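PDB 6WBT: cellulase IBT99, which probably hydrolyses 6-phospho-alpha-glucosides, as a family 4 glycosyl hydrolase that binds NAD, a manganese ion and glucose 6-phosphate. Local coordinates for residues G115-G120 with L409-M414; A151-K156 with L395-A400; A50-E55 with V311-F316. All blocks are in the same frame, centred on the assembly; numbering follows the deposited sequence.

How the contacts relate
From the N terminus, helix 43-60 of the NAD-binding Rossmann part comes first, and contact 3 closes a loop from it to residues 311-316, between helices 296-306 and 321-334. Contact 1 opens at helix 114-136 and closes at helix 405-414. Contact 2, joining helix 151-161 to helix 380-402, is nested inside that loop, whereas contact 3 crosses both. Contacts 1 and 2 touch, Leu396 packing on Met117, their centres about 9 Å apart; both also border the second subunit. Contact 3 lies on the opposite side of the chain's centre, its centre about 37 Å from that of contact 1. All three join the N-terminal family region to the C-terminal one.

Contact 1. Residues G115-G120 with L409-M414; sequences GGMTYG and LMAFTM. With NAD (nicotinamide-adenine-dinucleotide), chain G.
The phenyl ring of Phe412 receives the selenomethionine Met117 on one face and Thr118 at its edge. Methyl CE of Met117 stands over the middle of the Phe412 ring, 3.6 Å from the centroid and 12° off the normal, a CH-pi contact. Met117 SE, in the place of the methionine sulfur, lies more distantly above the same face, 4.5 Å from the Phe412 centroid, as in a Met-aromatic contact. At the edge, Thr118 OG1 approaches Phe412 CZ to 4.0 Å; its hydrogen bond goes instead to Ala114 O, one turn back. Tyr119 points to the cofactor, and Tyr119 OH donates a hydrogen bond of 2.6 Å to NAD O3D, which lies near the plane of the tyrosine ring.

The chain of Met117 is extended through chi2 and bends at chi3 (-67°), which folds CE over the phenyl face while Met117 SE lies 3.5 Å from Ala411 O. The helical segments 115-120 and 409-414 run nearly antiparallel, at 149°, with axes 11.1 Å apart, a separation bridged by these long side chains. Leu428 and Ala424 of helix 421-434 also pack on Phe412, and Cys392 of helix 380-402 on Met117. Beyond Phe412, Thr413 and its neighbours meet the second subunit.

No hydrogen bond passes between residues 115-120 and 409-414, so cohesion in this contact rests on apolar packing and on the CE methyl over the ring. Consecutive residues of one helical turn thereby serve two ends: Met117 and Thr118 meet helix 405-414, while Tyr119 donates one hydrogen bond to the nicotinamide ribose.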
loop_
_atom_site.group_PDB
_atom_site.type_symbol
_atom_site.label_atom_id
_atom_site.label_comp_id
_atom_site.label_asym_id
_atom_site.label_seq_id
_atom_site.Cartn_x
_atom_site.Cartn_y
_atom_site.Cartn_z
ATOM N N GLY A 115 -7.978 -32.029 -4.729
ATOM C CA GLY A 115 -8.183 -32.856 -3.554
ATOM C C GLY A 115 -7.993 -32.095 -2.258
ATOM O O GLY A 115 -8.663 -32.378 -1.264
ATOM N N GLY A 116 -7.085 -31.128 -2.249
ATOM C CA GLY A 116 -6.849 -30.311 -1.078
ATOM C C GLY A 116 -7.935 -29.281 -0.855
ATOM O O GLY A 116 -8.335 -29.029 0.285
HETATM N N MSE A 117 -8.405 -28.665 -1.935
HETATM C CA MSE A 117 -9.500 -27.705 -1.855
HETATM C C MSE A 117 -10.781 -28.387 -1.394
HETATM O O MSE A 117 -11.565 -27.814 -0.636
HETATM C CB MSE A 117 -9.719 -27.029 -3.212
HETATM C CG MSE A 117 -8.581 -26.124 -3.641
HETATM SE SE MSE A 117 -8.982 -25.124 -5.263
HETATM C CE MSE A 117 -9.058 -26.603 -6.529
ATOM N N THR A 118 -10.990 -29.619 -1.867
ATOM C CA THR A 118 -12.139 -30.399 -1.419
ATOM C C THR A 118 -12.007 -30.760 0.055
ATOM O O THR A 118 -12.965 -30.631 0.826
ATOM C CB THR A 118 -12.280 -31.660 -2.272
ATOM O OG1 THR A 118 -12.425 -31.290 -3.648
ATOM C CG2 THR A 118 -13.490 -32.467 -1.835
ATOM N N TYR A 119 -10.822 -31.220 0.459
ATOM C CA TYR A 119 -10.563 -31.485 1.870
ATOM C C TYR A 119 -10.684 -30.215 2.704
ATOM O O TYR A 119 -11.092 -30.270 3.869
ATOM C CB TYR A 119 -9.175 -32.106 2.026
ATOM C CG TYR A 119 -8.809 -32.531 3.431
ATOM C CD1 TYR A 119 -9.779 -32.943 4.337
ATOM C CD2 TYR A 119 -7.485 -32.521 3.850
ATOM C CE1 TYR A 119 -9.440 -33.328 5.621
ATOM C CE2 TYR A 119 -7.138 -32.905 5.128
ATOM C CZ TYR A 119 -8.117 -33.307 6.010
ATOM O OH TYR A 119 -7.766 -33.688 7.284
ATOM N N GLY A 120 -10.350 -29.062 2.119
ATOM C CA GLY A 120 -10.424 -27.817 2.866
ATOM C C GLY A 120 -11.845 -27.417 3.217
ATOM O O GLY A 120 -12.121 -27.010 4.349
ATOM N N LEU A 409 -16.176 -22.417 -8.399
ATOM C CA LEU A 409 -15.647 -22.607 -9.745
ATOM C C LEU A 409 -14.464 -21.683 -10.003
ATOM O O LEU A 409 -13.511 -22.058 -10.697
ATOM C CB LEU A 409 -16.749 -22.375 -10.778
ATOM C CG LEU A 409 -16.360 -22.551 -12.246
ATOM C CD1 LEU A 409 -15.870 -23.967 -12.502
ATOM C CD2 LEU A 409 -17.531 -22.212 -13.153
HETATM N N MSE A 410 -14.506 -20.475 -9.452
HETATM C CA MSE A 410 -13.402 -19.533 -9.566
HETATM C C MSE A 410 -12.182 -20.030 -8.799
HETATM O O MSE A 410 -11.043 -19.789 -9.200
HETATM C CB MSE A 410 -13.823 -18.154 -9.056
HETATM C CG MSE A 410 -14.756 -17.405 -9.992
HETATM SE SE MSE A 410 -15.366 -15.708 -9.252
HETATM C CE MSE A 410 -16.162 -14.948 -10.861
ATOM N N ALA A 411 -12.431 -20.728 -7.689
ATOM C CA ALA A 411 -11.334 -21.272 -6.897
ATOM C C ALA A 411 -10.650 -22.426 -7.621
ATOM O O ALA A 411 -9.420 -22.548 -7.586
ATOM C CB ALA A 411 -11.844 -21.723 -5.529
ATOM N N PHE A 412 -11.431 -23.280 -8.286
ATOM C CA PHE A 412 -10.846 -24.407 -9.007
ATOM C C PHE A 412 -10.163 -23.950 -10.290
ATOM O O PHE A 412 -9.115 -24.487 -10.665
ATOM C CB PHE A 412 -11.922 -25.451 -9.305
ATOM C CG PHE A 412 -12.236 -26.351 -8.141
ATOM C CD1 PHE A 412 -12.773 -25.834 -6.973
ATOM C CD2 PHE A 412 -12.003 -27.713 -8.220
ATOM C CE1 PHE A 412 -13.062 -26.658 -5.901
ATOM C CE2 PHE A 412 -12.292 -28.543 -7.151
ATOM C CZ PHE A 412 -12.823 -28.015 -5.991
ATOM N N THR A 413 -10.739 -22.959 -10.976
ATOM C CA THR A 413 -10.117 -22.441 -12.191
ATOM C C THR A 413 -8.773 -21.785 -11.895
ATOM O O THR A 413 -7.844 -21.876 -12.708
ATOM C CB THR A 413 -11.058 -21.446 -12.876
ATOM O OG1 THR A 413 -12.289 -22.101 -13.214
ATOM C CG2 THR A 413 -10.427 -20.883 -14.142
HETATM N N MSE A 414 -8.644 -21.144 -10.739
HETATM C CA MSE A 414 -7.434 -20.410 -10.381
HETATM C C MSE A 414 -6.240 -21.324 -10.101
HETATM O O MSE A 414 -5.093 -20.947 -10.345
HETATM C CB MSE A 414 -7.704 -19.531 -9.155
HETATM C CG MSE A 414 -6.537 -18.652 -8.740
HETATM SE SE MSE A 414 -6.199 -17.202 -9.993
HETATM C CE MSE A 414 -7.898 -16.266 -9.809
HETATM P PA NAD G . -7.245 -40.151 10.799
HETATM O O1A NAD G . -8.299 -40.187 9.743
HETATM O O2A NAD G . -6.474 -41.402 11.064
HETATM O O5B NAD G . -7.901 -39.625 12.168
HETATM C C5B NAD G . -8.602 -38.351 12.181
HETATM C C4B NAD G . -9.547 -38.315 13.358
HETATM O O4B NAD G . -10.297 -37.071 13.347
HETATM C C3B NAD G . -10.603 -39.433 13.411
HETATM O O3B NAD G . -10.618 -40.013 14.709
HETATM C C2B NAD G . -11.912 -38.681 13.147
HETATM O O2B NAD G . -13.060 -39.325 13.657
HETATM C C1B NAD G . -11.594 -37.352 13.815
HETATM N N9A NAD G . -12.490 -36.263 13.440
HETATM C C8A NAD G . -13.052 -36.049 12.207
HETATM N N7A NAD G . -13.826 -34.994 12.162
HETATM C C5A NAD G . -13.784 -34.482 13.450
HETATM C C6A NAD G . -14.404 -33.366 14.044
HETATM N N6A NAD G . -15.218 -32.540 13.393
HETATM N N1A NAD G . -14.154 -33.137 15.355
HETATM C C2A NAD G . -13.336 -33.975 16.005
HETATM N N3A NAD G . -12.699 -35.050 15.550
HETATM C C4A NAD G . -12.965 -35.257 14.250
HETATM O O3 NAD G . -6.208 -38.976 10.458
HETATM P PN NAD G . -4.606 -38.899 10.506
HETATM O O1N NAD G . -4.140 -39.345 11.852
HETATM O O2N NAD G . -4.053 -39.580 9.299
HETATM O O5D NAD G . -4.394 -37.318 10.368
HETATM C C5D NAD G . -5.082 -36.459 11.310
HETATM C C4D NAD G . -4.967 -35.026 10.852
HETATM O O4D NAD G . -3.603 -34.582 11.027
HETATM C C3D NAD G . -5.283 -34.772 9.371
HETATM O O3D NAD G . -6.105 -33.619 9.247
HETATM C C2D NAD G . -3.882 -34.519 8.806
HETATM O O2D NAD G . -3.857 -33.839 7.562
HETATM C C1D NAD G . -3.268 -33.722 9.950
HETATM N N1N NAD G . -1.784 -33.630 9.850
HETATM C C2N NAD G . -1.200 -32.447 9.482
HETATM C C3N NAD G . 0.177 -32.348 9.357
HETATM C C7N NAD G . 0.760 -31.003 9.004
HETATM O O7N NAD G . 1.755 -30.946 8.287
HETATM N N7N NAD G . 0.182 -29.927 9.521
HETATM C C4N NAD G . 0.959 -33.478 9.578
HETATM C C5N NAD G . 0.361 -34.652 9.982
HETATM C C6N NAD G . -1.009 -34.707 10.115
#

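Contact 2. Residues A151-K156 with L395-A400; sequences AAIVAK and LLVEAA
With CG1 of Ile153 set anti to the carbonyl carbon (chi1 -63°) and its chain extended to CD1, the methyl reaches Leu396, whose own CG lies anti to the backbone N (chi1 -166°). Ile153 CD1 and Leu396 CD2 meet at 3.7 Å, the two side chains passing at a slant. Val397 offers its CG2 branch to two partners: Val397 CG2 sits 4.1 Å from Ile153 O and 4.3 Å from Lys156 CD, so the aliphatic part of the lysine lies beside it while the ammonium end leads away to a salt bridge with Asp390.

The helical segments 151-156 and 395-400 cross at -55° with axes 10.0 Å apart, and Ile153 and Val397 are the residues whose CA atoms come nearest. Met121 of helix 114-136 and Ala411 of helix 405-414 also pack on Leu396, extending the apolar cluster. Glu398 forms salt bridges with Lys407 and with Arg380 of the second subunit.

Between the two segments the chemistry is one of branched aliphatic groups in buried surroundings, without a hydrogen bond across. The one charged group among the touching residues, the buried Lys156 ammonium, is paired with Asp390, which probably offsets much of the cost of burying it.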
loop_
_atom_site.group_PDB
_atom_site.type_symbol
_atom_site.label_atom_id
_atom_site.label_comp_id
_atom_site.label_asym_id
_atom_site.label_seq_id
_atom_site.Cartn_x
_atom_site.Cartn_y
_atom_site.Cartn_z
ATOM N N ALA A 151 -3.868 -26.784 6.343
ATOM C CA ALA A 151 -3.584 -25.680 7.253
ATOM C C ALA A 151 -3.682 -24.328 6.559
ATOM O O ALA A 151 -3.950 -23.316 7.214
ATOM C CB ALA A 151 -2.201 -25.859 7.877
ATOM N N ALA A 152 -3.474 -24.289 5.242
ATOM C CA ALA A 152 -3.555 -23.023 4.519
ATOM C C ALA A 152 -4.994 -22.530 4.430
ATOM O O ALA A 152 -5.277 -21.355 4.689
ATOM C CB ALA A 152 -2.952 -23.176 3.124
ATOM N N ILE A 153 -5.921 -23.419 4.068
ATOM C CA ILE A 153 -7.304 -23.004 3.863
ATOM C C ILE A 153 -8.001 -22.762 5.198
ATOM O O ILE A 153 -8.762 -21.798 5.347
ATOM C CB ILE A 153 -8.050 -24.046 3.010
ATOM C CG1 ILE A 153 -7.412 -24.148 1.624
ATOM C CG2 ILE A 153 -9.527 -23.692 2.898
ATOM C CD1 ILE A 153 -8.001 -25.238 0.759
ATOM N N VAL A 154 -7.749 -23.621 6.188
ATOM C CA VAL A 154 -8.459 -23.492 7.457
ATOM C C VAL A 154 -7.990 -22.261 8.224
ATOM O O VAL A 154 -8.778 -21.633 8.941
ATOM C CB VAL A 154 -8.311 -24.777 8.296
ATOM C CG1 VAL A 154 -8.809 -25.983 7.513
ATOM C CG2 VAL A 154 -6.869 -24.978 8.741
ATOM N N ALA A 155 -6.717 -21.883 8.084
ATOM C CA ALA A 155 -6.222 -20.704 8.788
ATOM C C ALA A 155 -6.796 -19.427 8.192
ATOM O O ALA A 155 -7.170 -18.505 8.927
ATOM C CB ALA A 155 -4.695 -20.671 8.758
ATOM N N LYS A 156 -6.876 -19.354 6.861
ATOM C CA LYS A 156 -7.484 -18.195 6.221
ATOM C C LYS A 156 -8.980 -18.125 6.500
ATOM O O LYS A 156 -9.543 -17.027 6.578
ATOM C CB LYS A 156 -7.222 -18.230 4.715
ATOM C CG LYS A 156 -7.618 -16.959 3.983
ATOM C CD LYS A 156 -7.433 -17.107 2.482
ATOM C CE LYS A 156 -6.455 -16.078 1.940
ATOM N NZ LYS A 156 -5.081 -16.278 2.479
ATOM N N LEU A 395 -10.896 -17.292 -2.718
ATOM C CA LEU A 395 -12.182 -17.538 -3.365
ATOM C C LEU A 395 -12.867 -18.775 -2.801
ATOM O O LEU A 395 -14.102 -18.844 -2.784
ATOM C CB LEU A 395 -11.992 -17.680 -4.875
ATOM C CG LEU A 395 -11.588 -16.419 -5.642
ATOM C CD1 LEU A 395 -11.093 -16.779 -7.032
ATOM C CD2 LEU A 395 -12.748 -15.441 -5.719
ATOM N N LEU A 396 -12.091 -19.757 -2.336
ATOM C CA LEU A 396 -12.687 -20.958 -1.763
ATOM C C LEU A 396 -13.293 -20.685 -0.393
ATOM O O LEU A 396 -14.309 -21.291 -0.033
ATOM C CB LEU A 396 -11.644 -22.071 -1.669
ATOM C CG LEU A 396 -12.195 -23.470 -1.393
ATOM C CD1 LEU A 396 -12.984 -23.975 -2.589
ATOM C CD2 LEU A 396 -11.074 -24.432 -1.040
ATOM N N VAL A 397 -12.686 -19.785 0.384
ATOM C CA VAL A 397 -13.260 -19.414 1.674
ATOM C C VAL A 397 -14.546 -18.622 1.474
ATOM O O VAL A 397 -15.523 -18.800 2.211
ATOM C CB VAL A 397 -12.231 -18.633 2.511
ATOM C CG1 VAL A 397 -12.860 -18.127 3.800
ATOM C CG2 VAL A 397 -11.026 -19.509 2.817
ATOM N N GLU A 398 -14.572 -17.741 0.470
ATOM C CA GLU A 398 -15.790 -16.996 0.171
ATOM C C GLU A 398 -16.904 -17.915 -0.316
ATOM O O GLU A 398 -18.086 -17.614 -0.114
ATOM C CB GLU A 398 -15.503 -15.915 -0.872
ATOM C CG GLU A 398 -14.479 -14.884 -0.431
ATOM C CD GLU A 398 -14.129 -13.904 -1.532
ATOM O OE1 GLU A 398 -14.726 -13.998 -2.626
ATOM O OE2 GLU A 398 -13.257 -13.040 -1.305
ATOM N N ALA A 399 -16.549 -19.033 -0.954
ATOM C CA ALA A 399 -17.561 -19.986 -1.396
ATOM C C ALA A 399 -18.232 -20.679 -0.217
ATOM O O ALA A 399 -19.415 -21.029 -0.296
ATOM C CB ALA A 399 -16.935 -21.018 -2.334
ATOM N N ALA A 400 -17.500 -20.884 0.880
ATOM C CA ALA A 400 -18.083 -21.496 2.068
ATOM C C ALA A 400 -18.937 -20.512 2.856
ATOM O O ALA A 400 -19.928 -20.915 3.476
ATOM C CB ALA A 400 -16.980 -22.065 2.962
#

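Contact 3. Residues A50-E55 with V311-F316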
loop_
_atom_site.group_PDB
_atom_site.type_symbol
_atom_site.label_atom_id
_atom_site.label_comp_id
_atom_site.label_asym_id
_atom_site.label_seq_id
_atom_site.Cartn_x
_atom_site.Cartn_y
_atom_site.Cartn_z
ATOM N N ALA A 50 -7.545 -45.273 22.020
ATOM C CA ALA A 50 -7.367 -45.047 23.451
ATOM C C ALA A 50 -6.711 -46.240 24.130
ATOM O O ALA A 50 -6.025 -46.075 25.145
ATOM C CB ALA A 50 -8.712 -44.736 24.108
ATOM N N LEU A 51 -6.911 -47.445 23.591
ATOM C CA LEU A 51 -6.229 -48.620 24.126
ATOM C C LEU A 51 -4.717 -48.479 24.002
ATOM O O LEU A 51 -3.971 -48.871 24.907
ATOM C CB LEU A 51 -6.709 -49.878 23.405
ATOM C CG LEU A 51 -8.191 -50.223 23.543
ATOM C CD1 LEU A 51 -8.606 -51.214 22.470
ATOM C CD2 LEU A 51 -8.485 -50.777 24.928
ATOM N N ILE A 52 -4.248 -47.918 22.887
ATOM C CA ILE A 52 -2.815 -47.707 22.708
ATOM C C ILE A 52 -2.336 -46.551 23.574
ATOM O O ILE A 52 -1.238 -46.596 24.141
ATOM C CB ILE A 52 -2.493 -47.472 21.223
ATOM C CG1 ILE A 52 -3.223 -48.494 20.355
ATOM C CG2 ILE A 52 -0.993 -47.553 20.984
ATOM C CD1 ILE A 52 -3.025 -48.273 18.883
ATOM N N VAL A 53 -3.149 -45.497 23.690
ATOM C CA VAL A 53 -2.777 -44.354 24.519
ATOM C C VAL A 53 -2.619 -44.780 25.973
ATOM O O VAL A 53 -1.698 -44.337 26.669
ATOM C CB VAL A 53 -3.811 -43.222 24.367
ATOM C CG1 VAL A 53 -3.442 -42.040 25.249
ATOM C CG2 VAL A 53 -3.913 -42.791 22.912
ATOM N N LYS A 54 -3.509 -45.654 26.452
ATOM C CA LYS A 54 -3.358 -46.196 27.799
ATOM C C LYS A 54 -2.084 -47.023 27.916
ATOM O O LYS A 54 -1.406 -46.990 28.949
ATOM C CB LYS A 54 -4.580 -47.036 28.169
ATOM C CG LYS A 54 -5.863 -46.235 28.312
ATOM C CD LYS A 54 -7.076 -47.143 28.418
ATOM C CE LYS A 54 -8.363 -46.337 28.451
ATOM N NZ LYS A 54 -9.569 -47.211 28.458
ATOM N N GLU A 55 -1.741 -47.768 26.862
ATOM C CA GLU A 55 -0.504 -48.541 26.876
ATOM C C GLU A 55 0.719 -47.634 26.816
ATOM O O GLU A 55 1.758 -47.956 27.405
ATOM C CB GLU A 55 -0.492 -49.531 25.711
ATOM C CG GLU A 55 0.328 -50.787 25.961
ATOM C CD GLU A 55 -0.287 -51.684 27.020
ATOM O OE1 GLU A 55 0.471 -52.394 27.713
ATOM O OE2 GLU A 55 -1.528 -51.675 27.159
ATOM N N VAL A 311 2.744 -55.267 22.230
ATOM C CA VAL A 311 2.642 -54.260 21.181
ATOM C C VAL A 311 3.917 -53.431 21.172
ATOM O O VAL A 311 4.361 -52.949 22.222
ATOM C CB VAL A 311 1.404 -53.367 21.378
ATOM C CG1 VAL A 311 1.546 -52.069 20.597
ATOM C CG2 VAL A 311 0.155 -54.108 20.946
ATOM N N ASP A 312 4.505 -53.267 19.989
ATOM C CA ASP A 312 5.683 -52.423 19.811
ATOM C C ASP A 312 5.222 -50.973 19.720
ATOM O O ASP A 312 4.705 -50.533 18.691
ATOM C CB ASP A 312 6.456 -52.842 18.566
ATOM C CG ASP A 312 7.613 -51.916 18.261
ATOM O OD1 ASP A 312 8.500 -51.769 19.127
ATOM O OD2 ASP A 312 7.639 -51.340 17.153
ATOM N N LEU A 313 5.413 -50.222 20.806
ATOM C CA LEU A 313 4.965 -48.837 20.862
ATOM C C LEU A 313 5.889 -47.874 20.128
ATOM O O LEU A 313 5.481 -46.737 19.863
ATOM C CB LEU A 313 4.814 -48.389 22.319
ATOM C CG LEU A 313 3.648 -49.003 23.096
ATOM C CD1 LEU A 313 3.579 -48.436 24.505
ATOM C CD2 LEU A 313 2.337 -48.779 22.360
ATOM N N GLN A 314 7.110 -48.290 19.785
ATOM C CA GLN A 314 8.002 -47.401 19.051
ATOM C C GLN A 314 7.601 -47.242 17.591
ATOM O O GLN A 314 8.237 -46.460 16.877
ATOM C CB GLN A 314 9.448 -47.894 19.135
ATOM C CG GLN A 314 9.791 -49.010 18.163
ATOM C CD GLN A 314 11.280 -49.298 18.111
ATOM O OE1 GLN A 314 11.751 -50.291 18.664
ATOM N NE2 GLN A 314 12.028 -48.429 17.441
ATOM N N GLN A 315 6.578 -47.970 17.132
ATOM C CA GLN A 315 6.057 -47.763 15.784
ATOM C C GLN A 315 5.624 -46.317 15.585
ATOM O O GLN A 315 5.928 -45.697 14.558
ATOM C CB GLN A 315 4.878 -48.700 15.523
ATOM C CG GLN A 315 5.240 -50.140 15.212
ATOM C CD GLN A 315 4.014 -50.979 14.901
ATOM O OE1 GLN A 315 3.199 -51.257 15.782
ATOM N NE2 GLN A 315 3.870 -51.375 13.641
ATOM N N PHE A 316 4.914 -45.761 16.563
ATOM C CA PHE A 316 4.298 -44.450 16.443
ATOM C C PHE A 316 5.144 -43.333 17.042
ATOM O O PHE A 316 4.697 -42.183 17.063
ATOM C CB PHE A 316 2.916 -44.468 17.104
ATOM C CG PHE A 316 2.216 -45.795 17.000
ATOM C CD1 PHE A 316 1.645 -46.202 15.805
ATOM C CD2 PHE A 316 2.134 -46.639 18.096
ATOM C CE1 PHE A 316 1.004 -47.424 15.706
ATOM C CE2 PHE A 316 1.494 -47.861 18.004
ATOM C CZ PHE A 316 0.928 -48.254 16.808
#
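Residues 50-55 form part of helix 43-60, whereas residues 311-316 have no regular secondary structure, and the backbones come nearest at Ile52 and Leu313, with CA atoms 8.1 Å apart. With CG1 of Ile52 beside the backbone N (chi1 -46°), the CG2 methyl falls anti to that N, and this one methyl serves two partners. Ile52 CG2 lies 3.8 Å from Leu313 CD2 and 3.9 Å from Phe316 CE2, approaching the phenyl ring obliquely. The side chains of Ile52 and Leu313 run past each other in opposite senses, while that of Phe316 crosses Ile52 at about a right angle.

Leu313 CD1 turns to the helix backbone and comes 3.5 Å from Glu55 O, which also accepts a hydrogen bond from Thr59 OG1 one turn on. Glu55 CG adds a looser contact to Leu313 CD1, at 4.3 Å. Pro18 of helix 17-25 touches both Ile52 and Phe316, and Ile298 of helix 296-306 also packs on Ile52.

Helix 43-60 follows strand 33-39 and precedes strand 66-69, neighbouring parallel strands, and so forms the crossover of a beta-alpha-beta unit of the Rossmann fold, here covered by a loop from the C-terminal region.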